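Local coordinates for protein serine protease inhibitor 2 (Anopheles gambiae, PDB 3PZF) that inhibits clip-domain serine proteases that activate phenoloxidases, and so acts as a negative regulator of melanization in the mosquito hemolymph, at residues Tyr141-Pro144 / Thr145-Ala148; Ile305-Ile308 / Phe309-Asn312. One frame throughout, in Å; residues are numbered along the deposited sequence.

Contact 1 (Tyr141-Pro144 / Thr145-Ala148); sequences YSNP and TQTA
The amide of Asn143 lies against Gln146, and the Tyr141 ring meets Thr147. Asn143 ND2 sits 3.3 Å from Gln146 CB. The two side chains cross at about a right angle, with their amide planes 34° apart. On the tyrosine, the CE1 side of the ring takes Thr147 CG2 obliquely, at 3.9 Å from CE1.

Asn143 is the N-cap of helix 144-158. Its CG stands anti to the backbone N, and this chi1 of -173° carries the amide toward the first turn. There Asn143 OD1 accepts from Gln146 N at 3.1 Å along a nearly straight N-H (170°). The donor lies well above the amide carbonyl plane.

Two regular helix bonds follow. Thr147 N donates to Asn143 O, and Ala148 N to Pro144 O at 2.8 Å. Thr147 OG1 lies 2.9 Å from Asn143 O. Tyr141 OH is hydrogen-bonded to Phe113 O and Thr178 OG1, on strands 105-115 and 177-188, so the ring ties the loop to the serpin's large sheet.

The chemistry is that of a helix start. A first-turn N-H, which has no carbonyl of a preceding helical turn to bond, is satisfied by the cap side chain. Pro144, next in line, has no N-H and so needs no acceptor.

Contact 2 (Ile305-Ile308 / Phe309-Asn312); sequences IREI and FSQN
The backbone turns tightly from Arg306 to Ser310, through a short 3-10 segment that begins at Glu307. Two successive i to i+3 bonds close it. Phe309 N donates to Arg306 O at 3.0 Å, and Ser310 N donates to Glu307 O at the same length. Ser310 then leaves the turn in an extended conformation, with psi 168°.

The Ser310 hydroxyl adds a second bond to the same carbonyl. Ser310 OG lies between its own backbone N and carbonyl carbon (chi1 79°), and from there it donates to Glu307 O at 2.8 Å. OG is tilted slightly from the carbonyl plane. Glu307 O is therefore gripped by two donors from one residue. Ser310 OG in turn accepts from Asn312 N at 3.1 Å, which makes an ST turn. The Glu307 chain bends at chi2, bringing its OE2 to 3.7 Å from Ser310 OG.

The apolar half is formed by Ile308 and Phe309, whose side chains lie side by side and point the same way. Ile308 CG1 makes a CH-pi contact over one face of the phenylalanine ring, 3.8 Å from the centroid and 15° off the normal. Ile308 CD1 extends this cover, 3.6 Å from Phe309 CZ. Ile305 O meets the ring at its edge, in plane, 3.4 Å from Phe309 CE2.

The turn lies in the loop between helix 297-302 and strand 332-341. Phe309 rests on helix 297-302, touching Asn297, Leu300 and Gln301. Ile305 and Ile308 reach Leu52 and Ile55 of helix 45-58, respectively. On helix 69-73, Glu307 and Ile308 both touch Thr70, and Glu73 OE1 accepts from the backbone N of both Arg306 and Glu307.

In the fold
Both contacts are local turns of the serpin fold, and they do not touch. Their centres are about 25 Å apart and their nearest atoms about 13 Å. Contact 1 starts a helix; contact 2 is a short 3-10 turn in a loop. Helix 144-158, which contact 1 opens, is the serpin helix F that packs across the large sheet. Contact 1 follows strand 134-139, which pairs with strand 105-115. Contact 2 precedes strand 332-341, which leads toward the hinge region at Leu344-Ala348. Neither contact contains residues of that hinge or of the inferred reactive bond, Lys359-Phe360, which is not modelled.

Contact 1 (Tyr141-Pro144 / Thr145-Ala148)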
# COMPACT_ATOMS: atom_id res chain seq x y z
N TYR A 141 6.05 21.66 -17.25
CA TYR A 141 6.81 20.49 -17.71
C TYR A 141 7.87 20.89 -18.77
O TYR A 141 8.77 20.10 -19.09
CB TYR A 141 5.87 19.40 -18.25
CG TYR A 141 5.13 18.68 -17.13
CD1 TYR A 141 5.74 17.65 -16.42
CD2 TYR A 141 3.82 19.03 -16.78
CE1 TYR A 141 5.08 16.99 -15.41
CE2 TYR A 141 3.15 18.36 -15.73
CZ TYR A 141 3.80 17.34 -15.05
OH TYR A 141 3.19 16.63 -14.02
N SER A 142 7.77 22.12 -19.27
CA SER A 142 8.77 22.63 -20.20
C SER A 142 10.12 22.80 -19.47
O SER A 142 11.14 23.06 -20.09
CB SER A 142 8.30 23.95 -20.83
OG SER A 142 8.33 25.03 -19.90
N ASN A 143 10.08 22.64 -18.16
CA ASN A 143 11.26 22.69 -17.32
C ASN A 143 11.21 21.47 -16.42
O ASN A 143 10.85 21.57 -15.25
CB ASN A 143 11.26 23.96 -16.47
CG ASN A 143 12.56 24.15 -15.69
OD1 ASN A 143 13.38 23.22 -15.56
ND2 ASN A 143 12.75 25.35 -15.16
N PRO A 144 11.56 20.29 -16.98
CA PRO A 144 11.48 19.03 -16.24
C PRO A 144 12.33 19.07 -14.98
O PRO A 144 11.99 18.46 -13.98
CB PRO A 144 12.05 18.00 -17.22
CG PRO A 144 12.05 18.67 -18.57
CD PRO A 144 12.19 20.13 -18.30
N THR A 145 13.44 19.78 -15.02
CA THR A 145 14.35 19.81 -13.89
C THR A 145 13.72 20.50 -12.69
O THR A 145 13.76 19.98 -11.58
CB THR A 145 15.63 20.57 -14.24
OG1 THR A 145 16.20 19.98 -15.41
CG2 THR A 145 16.60 20.51 -13.08
N GLN A 146 13.17 21.67 -12.92
CA GLN A 146 12.48 22.39 -11.86
C GLN A 146 11.29 21.58 -11.37
O GLN A 146 11.02 21.53 -10.17
CB GLN A 146 12.04 23.77 -12.36
CG GLN A 146 10.79 24.34 -11.72
CD GLN A 146 10.34 25.63 -12.40
OE1 GLN A 146 9.26 25.68 -12.99
NE2 GLN A 146 11.17 26.66 -12.33
N THR A 147 10.59 20.93 -12.30
CA THR A 147 9.36 20.20 -11.99
C THR A 147 9.68 18.98 -11.13
O THR A 147 9.01 18.73 -10.14
CB THR A 147 8.60 19.76 -13.26
OG1 THR A 147 8.29 20.92 -14.06
CG2 THR A 147 7.27 19.04 -12.90
N ALA A 148 10.72 18.24 -11.50
CA ALA A 148 11.15 17.08 -10.72
C ALA A 148 11.48 17.49 -9.29
O ALA A 148 11.11 16.81 -8.33
CB ALA A 148 12.36 16.41 -11.37

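Contact 2 (Ile305-Ile308 / Phe309-Asn312)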
# COMPACT_ATOMS: atom_id res chain seq x y z
N ILE A 305 -7.37 -2.14 -16.43
CA ILE A 305 -7.65 -0.71 -16.36
C ILE A 305 -6.86 0.01 -17.46
O ILE A 305 -5.70 0.37 -17.27
CB ILE A 305 -7.33 -0.16 -14.96
CG1 ILE A 305 -8.14 -0.92 -13.92
CG2 ILE A 305 -7.62 1.34 -14.90
CD1 ILE A 305 -7.86 -0.50 -12.51
N ARG A 306 -7.50 0.20 -18.61
CA ARG A 306 -6.78 0.59 -19.81
C ARG A 306 -7.33 1.86 -20.46
O ARG A 306 -6.59 2.66 -21.03
CB ARG A 306 -6.82 -0.57 -20.83
CG ARG A 306 -6.41 -1.93 -20.24
CD ARG A 306 -6.37 -3.04 -21.29
NE ARG A 306 -5.00 -3.50 -21.57
CZ ARG A 306 -4.49 -4.67 -21.18
NH1 ARG A 306 -5.22 -5.53 -20.48
NH2 ARG A 306 -3.24 -4.97 -21.49
N GLU A 307 -8.64 2.05 -20.38
CA GLU A 307 -9.28 3.18 -21.07
C GLU A 307 -8.75 4.55 -20.61
O GLU A 307 -8.68 5.48 -21.41
CB GLU A 307 -10.80 3.12 -20.89
CG GLU A 307 -11.55 4.26 -21.58
CD GLU A 307 -12.12 3.87 -22.93
OE1 GLU A 307 -13.25 4.32 -23.24
OE2 GLU A 307 -11.45 3.13 -23.68
N ILE A 308 -8.37 4.68 -19.34
CA ILE A 308 -7.87 5.96 -18.83
C ILE A 308 -6.47 6.31 -19.38
O ILE A 308 -6.00 7.45 -19.25
CB ILE A 308 -7.82 5.99 -17.29
CG1 ILE A 308 -6.99 4.83 -16.75
CG2 ILE A 308 -9.23 5.92 -16.70
CD1 ILE A 308 -6.67 4.97 -15.28
N PHE A 309 -5.80 5.34 -20.00
CA PHE A 309 -4.52 5.61 -20.64
C PHE A 309 -4.66 5.68 -22.16
O PHE A 309 -3.67 5.81 -22.88
CB PHE A 309 -3.49 4.54 -20.23
CG PHE A 309 -3.38 4.39 -18.75
CD1 PHE A 309 -2.87 5.42 -17.98
CD2 PHE A 309 -3.84 3.24 -18.12
CE1 PHE A 309 -2.78 5.29 -16.59
CE2 PHE A 309 -3.76 3.11 -16.73
CZ PHE A 309 -3.23 4.14 -15.97
N SER A 310 -5.90 5.62 -22.65
CA SER A 310 -6.14 5.55 -24.09
C SER A 310 -6.33 6.93 -24.72
O SER A 310 -6.50 7.92 -24.02
CB SER A 310 -7.36 4.67 -24.38
OG SER A 310 -8.57 5.38 -24.16
N GLN A 311 -6.31 6.99 -26.05
CA GLN A 311 -6.54 8.25 -26.75
C GLN A 311 -7.97 8.74 -26.50
O GLN A 311 -8.30 9.90 -26.76
CB GLN A 311 -6.29 8.08 -28.25
N ASN A 312 -8.82 7.85 -25.99
CA ASN A 312 -10.21 8.18 -25.73
C ASN A 312 -10.46 8.63 -24.30
O ASN A 312 -11.61 8.83 -23.91
CB ASN A 312 -11.08 6.96 -26.01
CG ASN A 312 -10.87 6.41 -27.40
OD1 ASN A 312 -10.95 7.14 -28.39
ND2 ASN A 312 -10.58 5.12 -27.48